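Local structure of methionine gamma-lyase (Trichomonas vaginalis, 1E5E) at residues L180-N185 and V200-H205; E108-C113 and I150-T155; G340-L345 and V376-A381; L330-L335 and D382-D387. The protein is a lyase of the Cys/Met metabolism family of pyridoxal-phosphate-dependent enzymes, assembled from four chains, with a neighbouring subunit contributing to each ligand pocket. One frame throughout, in Å; residues are numbered along the deposited sequence.

Contact 1: residues L180-N185 and V200-H205; sequences LVIADN and VDVVVH. With PPJ (N-(hydroxy{3-hydroxy-2-methyl-5-[(phosphonooxy)methyl]pyridin-4-yl}methyl)norvaline), chain C.
Asp201 turns CG anti to its carbonyl carbon and beside its backbone N (chi1 -65°), which swings OD2 onto the amide of Val181: N to OD2 is 2.8 Å, nearly straight at 174°, and the oxygen uses its anti lone pair. His174 shares that same OD2. In return Val181 O accepts two donors, Asp201 N and Val202 N, so Asp201, the residue just before strand 202-206, is held by both its side chain and its backbone N. From here the strands run parallel: Ala183 N binds Val202 O (2.9 Å), Val204 N binds Ala183 O (3.0 Å), and Asn185 N binds Val204 O.

Ile182, Asp184, Val202 and Val204 share one face of the sheet. Ile182 and Val202 lie side by side and point the same way, while Val204 CG2 leans on Asp184 CB at 3.6 Å. Ala183 is on the other face, its CB meeting CG1 of Val200 at 3.7 Å. At the far end, CE1 of His205 sits 3.6 Å from Asn185 CB, and both side chains bind Glu75.

Asp184 has CG anti to its backbone N (chi1 175°), which sends OD2 to within 2.6 Å of N1 of PPJ, while Thr186 holds OD1. An aspartate facing the pyridine nitrogen from the end of a central parallel strand is the arrangement of fold type I PLP enzymes.

Contact 2: residues E108-C113 and I150-T155; sequences ECLYGC and IVYFET. With PPJ (N-(hydroxy{3-hydroxy-2-methyl-5-[(phosphonooxy)methyl]pyridin-4-yl}methyl)norvaline), chain C.
Cys109 and Glu154 meet through one water, which donates to Cys109 O at 2.9 Å and accepts from Glu154 N at 2.8 Å. The bridge ties the backbone of the turn after strand 103-107 to the neighbouring strand 148-154.

Leu110 follows, touching two side chains of that strand, Tyr152 and Glu154. Its CD2 comes in at the edge of the Tyr152 ring, near the ring plane, 3.9 Å from CE1; its CB lies 3.5 Å from Glu154 OE2. The carbonyl of Leu110 turns elsewhere, to His354.

Tyr111 carries the polar link. Its N-H points straight at Glu154 OE2 (2.6 Å between N and OE2, 175° at the hydrogen), on the syn side and somewhat out of the carboxylate plane. Glu154 reaches it with a chain extended beyond CG, and Asn158 N holds its other oxygen, OE1; with both oxygens gripped, the rotation of the carboxylate is fixed. Tyr111 is the N-cap residue of helix 112-124. Its CG is anti to the backbone N (chi1 176°), which lays the phenol over the pyridine of PPJ, the two planes about 18° apart and CD2 3.4 Å from C5. The PPJ nitrogen N sits over the same face toward the rim, and Cys113 N lies over the opposite one. Tyr111 OH is bonded covalently to PPJ CG (1.4 Å) and hydrogen-bonded to Arg58 of the second subunit.

Glu154, itself a residue of the PPJ pocket, grips the backbone N of Tyr111 and so probably steadies the tyrosine over the pyridine ring of PPJ, a placement familiar in PLP enzymes of this family.

Contact 3: residues G340-L345 and V376-A381; sequences GGCESL and VGIEDA
This is a buried contact between two irregular loops, Gly340-Leu345 running into strand 345-347 and Val376-Ala381 leaving strand 371-375, at the ends of two neighbouring inner strands of the five-stranded sheet. It is held mainly by hydrogen bonds, and Ser344 is at its centre.

Glu379 bends at chi2 (99°), folding its carboxylate back so that both oxygens grip Ser344. OE2 accepts from Ser344 N at 2.8 Å through its syn lone pair, and OE1 accepts from Ser344 OG at 2.6 Å, met on the syn side but out of the carboxylate plane. The hydroxyl is committed as a donor and takes the amide of Gly377 as its own donor, N to OG 2.8 Å and nearly straight at 166°. Two partners thus fix the rotation of the serine. His14 of the third subunit also binds Glu379 OE2, so the buried carboxylate is well supplied with donors.

Beside these bonds, Ile378 N binds Cys342 O at 2.8 Å, and Gly377 CA makes a C-H...O contact with the same oxygen at 3.2 Å. Gly377, having no side chain, lets its CA come this close. Ile378 CD1 then covers Cys342 CB (3.9 Å), adding an apolar patch beside the polar one; Ile13 of the third subunit packs on Ile378.

Asp380, the N-cap of helix 381-396, holds the amide of Glu383 through OD2. The arrangement is a polar junction between the loop entering strand 345-347 and the strand-to-helix loop before helix 381-396, in the C-terminal alpha/beta part of a fold type I PLP enzyme, at the interface with the third subunit.

Contact 4: residues L330-L335 and D382-D387; sequences LKLITL and DELIAD
Asp387 points from helix 381-396 straight at the turn Leu330-Ile333, and its carboxylate takes three consecutive backbone N-H groups. With CG anti to the backbone N (chi1 -166°), OD1 meets Lys331 N at 2.8 Å through its syn lone pair. OD2 receives two donors from the same face of its plane: Leu332 N at 2.7 Å comes from well above that plane, whereas Ile333 N at 2.9 Å arrives nearly along the C-O bond direction. Gln390 adds a bond to OD1. A run of amides converging on one carboxylate would favour its negative charge.

The turn leads into strand 334-335, outermost in the five-stranded sheet of this chain, and Leu335 makes backbone hydrogen bonds with the second subunit. The helix, part of the helical layer of this alpha/beta domain, packs on the turn before the strand. Leu330 crosses Asp387 at about a right angle, with CD2 3.6 Å from OD2. Ile333 meets Leu384 in the same crosswise manner, CG1 to CD2 at 4.0 Å, and Leu384 CD2 touches CD2 of Leu332. That methyl of Leu332 lies 3.8 Å from Glu383 CB. OE1 of Glu383 is hydrogen-bonded to Thr7 and Thr10 of the third subunit.

In the fold
Contacts 1 and 2 belong to the core of the large seven-stranded sheet: strands 180-184 and 148-154 are neighbours in it, and both contacts supply residues of the PPJ pocket. Contacts 3 and 4 lie farther out, about 18 and 25 Å from the chain centre to their own centres, round the smaller sheet and the start of helix 381-396. Contact 3 is still buried, contact 4 only partly. The outer two touch each other, Ser344 O lying 3.0 Å from Thr334 N, and both meet the third subunit. Chemistry follows place: contact 1 is mostly strand pairing, contact 2 a single carboxylate-to-amide bond with a water bridge, and the outer pair rely on carboxylates that catch loop amides.

Contact 1: residues L180-N185 and V200-H205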
# COMPACT_ATOMS: atom_id res chain seq x y z
N LEU A 180 -37.62 -9.94 6.32
CA LEU A 180 -36.50 -9.00 6.59
C LEU A 180 -36.56 -7.82 5.63
O LEU A 180 -36.71 -8.02 4.42
CB LEU A 180 -35.18 -9.79 6.42
CG LEU A 180 -34.88 -10.66 7.66
CD1 LEU A 180 -33.64 -11.50 7.49
CD2 LEU A 180 -34.75 -9.76 8.90
N VAL A 181 -36.48 -6.62 6.18
CA VAL A 181 -36.45 -5.44 5.31
C VAL A 181 -34.99 -5.04 5.19
O VAL A 181 -34.33 -4.76 6.20
CB VAL A 181 -37.30 -4.28 5.83
CG1 VAL A 181 -37.19 -3.09 4.88
CG2 VAL A 181 -38.75 -4.81 5.91
N ILE A 182 -34.51 -4.87 3.98
CA ILE A 182 -33.12 -4.56 3.69
C ILE A 182 -33.07 -3.24 2.95
O ILE A 182 -33.73 -3.15 1.91
CB ILE A 182 -32.45 -5.68 2.87
CG1 ILE A 182 -32.49 -7.04 3.60
CG2 ILE A 182 -31.00 -5.30 2.54
CD1 ILE A 182 -31.97 -8.22 2.79
N ALA A 183 -32.35 -2.25 3.45
CA ALA A 183 -32.28 -0.97 2.71
C ALA A 183 -30.87 -0.73 2.18
O ALA A 183 -29.96 -1.00 2.98
CB ALA A 183 -32.68 0.15 3.66
N ASP A 184 -30.69 -0.36 0.92
CA ASP A 184 -29.34 -0.03 0.42
C ASP A 184 -29.17 1.47 0.62
O ASP A 184 -29.80 2.31 -0.04
CB ASP A 184 -29.13 -0.51 -1.00
CG ASP A 184 -27.79 -0.11 -1.61
OD1 ASP A 184 -27.11 0.79 -1.08
OD2 ASP A 184 -27.47 -0.62 -2.71
N ASN A 185 -28.36 1.85 1.61
CA ASN A 185 -28.17 3.21 2.09
C ASN A 185 -26.96 3.90 1.53
O ASN A 185 -26.52 4.91 2.09
CB ASN A 185 -28.09 3.17 3.64
CG ASN A 185 -28.34 4.50 4.32
OD1 ASN A 185 -29.16 5.29 3.81
ND2 ASN A 185 -27.65 4.83 5.41
N VAL A 200 -35.97 -0.73 9.61
CA VAL A 200 -35.23 -1.57 8.64
C VAL A 200 -34.42 -2.62 9.37
O VAL A 200 -33.90 -2.30 10.44
CB VAL A 200 -34.39 -0.71 7.69
CG1 VAL A 200 -33.36 -1.50 6.88
CG2 VAL A 200 -35.31 0.02 6.72
N ASP A 201 -34.24 -3.86 8.88
CA ASP A 201 -33.49 -4.84 9.68
C ASP A 201 -32.00 -4.85 9.32
O ASP A 201 -31.16 -5.13 10.17
CB ASP A 201 -34.13 -6.20 9.30
CG ASP A 201 -35.59 -6.24 9.76
OD1 ASP A 201 -35.75 -6.14 11.00
OD2 ASP A 201 -36.55 -6.38 8.98
N VAL A 202 -31.70 -4.77 8.03
CA VAL A 202 -30.37 -4.87 7.47
C VAL A 202 -30.12 -3.67 6.55
O VAL A 202 -30.97 -3.28 5.76
CB VAL A 202 -30.16 -6.14 6.60
CG1 VAL A 202 -28.69 -6.32 6.29
CG2 VAL A 202 -30.68 -7.42 7.24
N VAL A 203 -28.94 -3.06 6.68
CA VAL A 203 -28.56 -1.91 5.87
C VAL A 203 -27.29 -2.28 5.12
O VAL A 203 -26.32 -2.78 5.71
CB VAL A 203 -28.29 -0.65 6.73
CG1 VAL A 203 -27.79 0.52 5.86
CG2 VAL A 203 -29.53 -0.24 7.53
N VAL A 204 -27.30 -2.14 3.79
CA VAL A 204 -26.08 -2.44 3.03
C VAL A 204 -25.57 -1.15 2.38
O VAL A 204 -26.32 -0.17 2.25
CB VAL A 204 -26.35 -3.50 1.95
CG1 VAL A 204 -26.78 -4.82 2.59
CG2 VAL A 204 -27.47 -3.06 0.98
N HIS A 205 -24.28 -1.15 2.00
CA HIS A 205 -23.64 -0.07 1.31
C HIS A 205 -22.58 -0.58 0.32
O HIS A 205 -21.85 -1.52 0.59
CB HIS A 205 -22.77 0.85 2.20
CG HIS A 205 -23.49 1.63 3.25
ND1 HIS A 205 -23.96 2.91 3.01
CD2 HIS A 205 -23.83 1.33 4.51
CE1 HIS A 205 -24.54 3.36 4.11
NE2 HIS A 205 -24.49 2.41 5.03
N1 PPJ C . -25.52 -0.33 -4.44
C2 PPJ C . -25.65 0.88 -5.01
C6 PPJ C . -24.65 -1.25 -4.93
C2A PPJ C . -26.76 1.73 -4.88
C3 PPJ C . -24.70 1.19 -6.01
O3 PPJ C . -24.93 2.31 -6.64
C4 PPJ C . -23.67 0.33 -6.38
C4A PPJ C . -22.77 0.75 -7.41
C5 PPJ C . -23.65 -0.98 -5.88
N PPJ C . -23.10 1.64 -8.36
C5A PPJ C . -22.56 -1.89 -6.05
OP4 PPJ C . -21.57 -1.51 -5.31
P PPJ C . -20.16 -1.95 -5.89
OP1 PPJ C . -19.11 -1.49 -4.79
OP2 PPJ C . -19.93 -1.24 -7.26
OP3 PPJ C . -20.07 -3.53 -6.09
CA PPJ C . -22.24 2.12 -9.30
CB PPJ C . -21.33 1.24 -10.05
C PPJ C . -22.82 3.11 -10.15
CG PPJ C . -21.81 0.25 -11.04
CD PPJ C . -21.61 0.78 -12.38
O PPJ C . -24.07 3.36 -10.00
OXT PPJ C . -22.10 4.04 -10.71

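Contact 2: residues E108-C113 and I150-T155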
# COMPACT_ATOMS: atom_id res chain seq x y z
N GLU A 108 -38.58 -1.95 -7.90
CA GLU A 108 -38.11 -2.09 -9.27
C GLU A 108 -37.06 -1.06 -9.62
O GLU A 108 -36.43 -1.25 -10.67
CB GLU A 108 -39.30 -1.89 -10.24
CG GLU A 108 -39.93 -0.51 -10.16
CD GLU A 108 -41.12 -0.30 -11.10
OE1 GLU A 108 -41.15 -0.69 -12.29
OE2 GLU A 108 -42.02 0.44 -10.67
N CYS A 109 -36.94 0.06 -8.90
CA CYS A 109 -35.89 0.99 -9.32
C CYS A 109 -34.65 0.76 -8.46
O CYS A 109 -34.56 1.35 -7.36
CB CYS A 109 -36.29 2.46 -9.25
SG CYS A 109 -35.07 3.57 -10.02
N LEU A 110 -33.71 -0.01 -8.96
CA LEU A 110 -32.48 -0.33 -8.27
C LEU A 110 -31.29 -0.04 -9.20
O LEU A 110 -31.36 0.10 -10.44
CB LEU A 110 -32.38 -1.84 -8.02
CG LEU A 110 -33.51 -2.60 -7.34
CD1 LEU A 110 -33.23 -4.08 -7.26
CD2 LEU A 110 -33.74 -2.00 -5.94
N TYR A 111 -30.16 -0.05 -8.50
CA TYR A 111 -28.90 -0.07 -9.27
C TYR A 111 -28.97 -1.18 -10.31
O TYR A 111 -29.35 -2.30 -9.99
CB TYR A 111 -27.75 -0.31 -8.29
CG TYR A 111 -26.43 -0.45 -8.98
CD1 TYR A 111 -26.02 0.46 -9.95
CD2 TYR A 111 -25.58 -1.49 -8.66
CE1 TYR A 111 -24.81 0.34 -10.57
CE2 TYR A 111 -24.34 -1.63 -9.26
CZ TYR A 111 -23.96 -0.71 -10.21
OH TYR A 111 -22.71 -0.85 -10.79
N GLY A 112 -28.50 -0.94 -11.51
CA GLY A 112 -28.54 -1.96 -12.54
C GLY A 112 -28.06 -3.36 -12.16
O GLY A 112 -28.81 -4.33 -12.39
N CYS A 113 -26.87 -3.50 -11.57
CA CYS A 113 -26.36 -4.82 -11.24
C CYS A 113 -27.17 -5.50 -10.17
O CYS A 113 -27.31 -6.72 -10.24
CB CYS A 113 -24.83 -4.79 -10.93
SG CYS A 113 -23.86 -3.63 -11.95
N ILE A 150 -37.75 -11.49 2.24
CA ILE A 150 -37.11 -10.20 2.11
C ILE A 150 -37.92 -9.15 1.33
O ILE A 150 -38.56 -9.43 0.31
CB ILE A 150 -35.76 -10.34 1.36
CG1 ILE A 150 -34.77 -11.19 2.17
CG2 ILE A 150 -35.12 -8.98 1.09
CD1 ILE A 150 -33.57 -11.64 1.36
N VAL A 151 -37.90 -7.94 1.89
CA VAL A 151 -38.40 -6.79 1.14
C VAL A 151 -37.16 -5.87 0.99
O VAL A 151 -36.58 -5.49 2.01
CB VAL A 151 -39.55 -6.09 1.83
CG1 VAL A 151 -39.86 -4.80 1.09
CG2 VAL A 151 -40.79 -7.00 1.86
N TYR A 152 -36.80 -5.47 -0.21
CA TYR A 152 -35.56 -4.77 -0.49
C TYR A 152 -35.81 -3.50 -1.29
O TYR A 152 -36.62 -3.55 -2.22
CB TYR A 152 -34.65 -5.71 -1.34
CG TYR A 152 -33.26 -5.19 -1.65
CD1 TYR A 152 -33.06 -4.34 -2.73
CD2 TYR A 152 -32.16 -5.53 -0.88
CE1 TYR A 152 -31.80 -3.84 -3.04
CE2 TYR A 152 -30.88 -5.07 -1.17
CZ TYR A 152 -30.72 -4.21 -2.23
OH TYR A 152 -29.46 -3.75 -2.54
N PHE A 153 -35.15 -2.40 -0.94
CA PHE A 153 -35.29 -1.15 -1.68
C PHE A 153 -34.06 -0.25 -1.53
O PHE A 153 -33.22 -0.48 -0.65
CB PHE A 153 -36.53 -0.36 -1.18
CG PHE A 153 -36.51 -0.07 0.27
CD1 PHE A 153 -35.84 1.05 0.79
CD2 PHE A 153 -37.24 -0.82 1.16
CE1 PHE A 153 -35.76 1.28 2.13
CE2 PHE A 153 -37.23 -0.55 2.52
CZ PHE A 153 -36.50 0.52 3.01
N GLU A 154 -34.01 0.79 -2.34
CA GLU A 154 -32.98 1.82 -2.21
C GLU A 154 -33.69 3.18 -2.12
O GLU A 154 -34.47 3.45 -3.06
CB GLU A 154 -32.16 1.97 -3.48
CG GLU A 154 -31.39 0.76 -3.95
CD GLU A 154 -30.68 0.89 -5.28
OE1 GLU A 154 -30.60 2.04 -5.78
OE2 GLU A 154 -30.27 -0.13 -5.89
N THR A 155 -33.34 4.04 -1.19
CA THR A 155 -33.88 5.39 -1.24
C THR A 155 -32.83 6.38 -0.76
O THR A 155 -32.23 6.22 0.30
CB THR A 155 -35.18 5.45 -0.41
OG1 THR A 155 -35.70 6.77 -0.42
CG2 THR A 155 -34.97 5.07 1.06
N1 PPJ C . -25.52 -0.33 -4.44
C2 PPJ C . -25.65 0.88 -5.01
C6 PPJ C . -24.65 -1.25 -4.93
C2A PPJ C . -26.76 1.73 -4.88
C3 PPJ C . -24.70 1.19 -6.01
O3 PPJ C . -24.93 2.31 -6.64
C4 PPJ C . -23.67 0.33 -6.38
C4A PPJ C . -22.77 0.75 -7.41
C5 PPJ C . -23.65 -0.98 -5.88
N PPJ C . -23.10 1.64 -8.36
C5A PPJ C . -22.56 -1.89 -6.05
OP4 PPJ C . -21.57 -1.51 -5.31
P PPJ C . -20.16 -1.95 -5.89
OP1 PPJ C . -19.11 -1.49 -4.79
OP2 PPJ C . -19.93 -1.24 -7.26
OP3 PPJ C . -20.07 -3.53 -6.09
CA PPJ C . -22.24 2.12 -9.30
CB PPJ C . -21.33 1.24 -10.05
C PPJ C . -22.82 3.11 -10.15
CG PPJ C . -21.81 0.25 -11.04
CD PPJ C . -21.61 0.78 -12.38
O PPJ C . -24.07 3.36 -10.00
OXT PPJ C . -22.10 4.04 -10.71
O HOH W 1 -35.41 1.42 -4.64

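Contact 3: residues G340-L345 and V376-A381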
# COMPACT_ATOMS: atom_id res chain seq x y z
N GLY A 340 -20.00 9.58 -5.33
CA GLY A 340 -19.59 9.74 -3.95
C GLY A 340 -18.13 10.16 -3.79
O GLY A 340 -17.70 10.12 -2.63
N GLY A 341 -17.41 10.53 -4.87
CA GLY A 341 -16.03 10.93 -4.62
C GLY A 341 -15.92 12.43 -4.37
O GLY A 341 -16.91 13.17 -4.40
N CYS A 342 -14.70 12.87 -4.07
CA CYS A 342 -14.41 14.28 -3.86
C CYS A 342 -14.57 15.04 -5.18
O CYS A 342 -14.86 16.25 -5.21
CB CYS A 342 -12.96 14.46 -3.34
SG CYS A 342 -12.79 13.81 -1.66
N GLU A 343 -14.29 14.37 -6.29
CA GLU A 343 -14.49 15.00 -7.58
C GLU A 343 -15.91 14.66 -8.08
O GLU A 343 -16.43 13.57 -7.84
CB GLU A 343 -13.44 14.56 -8.57
CG GLU A 343 -13.82 13.22 -9.15
CD GLU A 343 -13.01 12.11 -8.56
OE1 GLU A 343 -13.20 11.74 -7.38
OE2 GLU A 343 -12.20 11.69 -9.46
N SER A 344 -16.51 15.61 -8.79
CA SER A 344 -17.86 15.44 -9.30
C SER A 344 -17.87 14.49 -10.51
O SER A 344 -17.01 14.60 -11.38
CB SER A 344 -18.41 16.81 -9.70
OG SER A 344 -18.53 17.67 -8.59
N LEU A 345 -18.81 13.56 -10.50
CA LEU A 345 -18.86 12.53 -11.54
C LEU A 345 -20.21 12.60 -12.25
O LEU A 345 -21.22 12.81 -11.56
CB LEU A 345 -18.66 11.12 -10.95
CG LEU A 345 -17.24 10.82 -10.41
CD1 LEU A 345 -17.17 9.47 -9.69
CD2 LEU A 345 -16.22 10.84 -11.55
N VAL A 376 -22.20 15.12 -7.02
CA VAL A 376 -21.44 16.37 -6.89
C VAL A 376 -20.34 16.16 -5.85
O VAL A 376 -20.66 15.65 -4.77
CB VAL A 376 -22.40 17.49 -6.42
CG1 VAL A 376 -21.70 18.79 -6.08
CG2 VAL A 376 -23.45 17.73 -7.51
N GLY A 377 -19.17 16.68 -6.10
CA GLY A 377 -18.04 16.60 -5.19
C GLY A 377 -17.80 17.94 -4.45
O GLY A 377 -18.74 18.71 -4.29
N ILE A 378 -16.56 18.20 -4.04
CA ILE A 378 -16.24 19.35 -3.22
C ILE A 378 -15.46 20.46 -3.92
O ILE A 378 -14.89 21.34 -3.27
CB ILE A 378 -15.49 18.93 -1.94
CG1 ILE A 378 -14.18 18.22 -2.37
CG2 ILE A 378 -16.37 17.99 -1.11
CD1 ILE A 378 -13.48 17.60 -1.16
N GLU A 379 -15.55 20.52 -5.23
CA GLU A 379 -15.02 21.64 -5.99
C GLU A 379 -15.79 22.92 -5.65
O GLU A 379 -16.85 22.89 -5.02
CB GLU A 379 -15.19 21.39 -7.49
CG GLU A 379 -14.50 20.14 -7.98
CD GLU A 379 -15.36 18.92 -8.14
OE1 GLU A 379 -16.44 18.87 -7.51
OE2 GLU A 379 -14.96 17.96 -8.87
N ASP A 380 -15.30 24.05 -6.15
CA ASP A 380 -16.00 25.32 -5.95
C ASP A 380 -17.34 25.31 -6.69
O ASP A 380 -17.44 24.85 -7.83
CB ASP A 380 -15.01 26.41 -6.40
CG ASP A 380 -15.75 27.76 -6.38
OD1 ASP A 380 -15.82 28.31 -5.27
OD2 ASP A 380 -16.27 28.15 -7.43
N ALA A 381 -18.46 25.58 -6.02
CA ALA A 381 -19.79 25.52 -6.59
C ALA A 381 -19.94 26.41 -7.82
O ALA A 381 -20.54 25.95 -8.79
CB ALA A 381 -20.88 25.86 -5.57
O HOH W 2 -19.62 12.98 -4.77

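Contact 4: residues L330-L335 and D382-D387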
# COMPACT_ATOMS: atom_id res chain seq x y z
N LEU A 330 -18.32 18.78 -21.15
CA LEU A 330 -18.04 19.17 -19.77
C LEU A 330 -16.52 19.14 -19.56
O LEU A 330 -15.89 18.20 -20.04
CB LEU A 330 -18.77 18.27 -18.78
CG LEU A 330 -20.30 18.53 -18.74
CD1 LEU A 330 -20.99 17.44 -17.91
CD2 LEU A 330 -20.58 19.88 -18.13
N LYS A 331 -16.00 20.17 -18.93
CA LYS A 331 -14.57 20.24 -18.70
C LYS A 331 -14.15 20.00 -17.25
O LYS A 331 -12.97 19.73 -17.00
CB LYS A 331 -14.00 21.58 -19.20
CG LYS A 331 -14.21 21.77 -20.72
CD LYS A 331 -14.08 23.25 -21.05
CE LYS A 331 -14.69 23.58 -22.43
NZ LYS A 331 -13.69 23.67 -23.52
N LEU A 332 -15.00 20.16 -16.26
CA LEU A 332 -14.57 20.03 -14.87
C LEU A 332 -15.17 18.76 -14.29
O LEU A 332 -14.49 17.95 -13.64
CB LEU A 332 -14.95 21.30 -14.13
CG LEU A 332 -14.74 21.28 -12.60
CD1 LEU A 332 -13.27 21.01 -12.30
CD2 LEU A 332 -15.25 22.59 -12.04
N ILE A 333 -16.46 18.56 -14.57
CA ILE A 333 -17.18 17.36 -14.12
C ILE A 333 -16.64 16.17 -14.93
O ILE A 333 -16.31 16.37 -16.11
CB ILE A 333 -18.69 17.55 -14.25
CG1 ILE A 333 -19.03 18.73 -13.31
CG2 ILE A 333 -19.43 16.30 -13.78
CD1 ILE A 333 -20.25 19.49 -13.69
N THR A 334 -16.42 15.05 -14.28
CA THR A 334 -15.78 13.90 -14.89
C THR A 334 -16.78 12.85 -15.36
O THR A 334 -17.71 12.52 -14.63
CB THR A 334 -14.81 13.26 -13.86
OG1 THR A 334 -13.79 14.23 -13.56
CG2 THR A 334 -14.12 12.04 -14.44
N LEU A 335 -16.62 12.42 -16.61
CA LEU A 335 -17.49 11.43 -17.23
C LEU A 335 -16.99 10.03 -16.92
O LEU A 335 -16.02 9.56 -17.49
CB LEU A 335 -17.42 11.65 -18.75
CG LEU A 335 -18.23 10.70 -19.62
CD1 LEU A 335 -19.71 10.78 -19.28
CD2 LEU A 335 -18.02 11.07 -21.10
N ASP A 382 -19.38 27.62 -7.82
CA ASP A 382 -19.42 28.50 -8.99
C ASP A 382 -18.67 27.92 -10.18
O ASP A 382 -19.19 27.95 -11.30
CB ASP A 382 -18.87 29.90 -8.67
CG ASP A 382 -19.82 30.65 -7.75
OD1 ASP A 382 -21.04 30.44 -7.74
OD2 ASP A 382 -19.37 31.47 -6.93
N GLU A 383 -17.49 27.31 -9.94
CA GLU A 383 -16.85 26.62 -11.07
C GLU A 383 -17.71 25.46 -11.57
O GLU A 383 -17.76 25.28 -12.80
CB GLU A 383 -15.42 26.20 -10.76
CG GLU A 383 -14.48 27.40 -10.82
CD GLU A 383 -13.15 27.10 -10.13
OE1 GLU A 383 -13.12 26.37 -9.11
OE2 GLU A 383 -12.13 27.68 -10.54
N LEU A 384 -18.37 24.69 -10.72
CA LEU A 384 -19.22 23.62 -11.21
C LEU A 384 -20.36 24.19 -12.07
O LEU A 384 -20.71 23.69 -13.12
CB LEU A 384 -19.82 22.83 -10.02
CG LEU A 384 -18.81 22.01 -9.21
CD1 LEU A 384 -19.43 21.49 -7.92
CD2 LEU A 384 -18.28 20.85 -10.06
N ILE A 385 -21.06 25.20 -11.58
CA ILE A 385 -22.18 25.80 -12.31
C ILE A 385 -21.66 26.39 -13.61
O ILE A 385 -22.30 26.11 -14.62
CB ILE A 385 -22.84 26.92 -11.48
CG1 ILE A 385 -23.66 26.28 -10.34
CG2 ILE A 385 -23.69 27.81 -12.39
CD1 ILE A 385 -24.06 27.25 -9.23
N ALA A 386 -20.50 27.05 -13.60
CA ALA A 386 -19.94 27.52 -14.87
C ALA A 386 -19.64 26.40 -15.85
O ALA A 386 -19.73 26.63 -17.06
CB ALA A 386 -18.69 28.40 -14.68
N ASP A 387 -19.28 25.18 -15.38
CA ASP A 387 -19.03 24.11 -16.35
C ASP A 387 -20.37 23.71 -16.98
O ASP A 387 -20.45 23.37 -18.18
CB ASP A 387 -18.37 22.92 -15.64
CG ASP A 387 -17.77 21.90 -16.55
OD1 ASP A 387 -17.41 22.24 -17.71
OD2 ASP A 387 -17.66 20.71 -16.14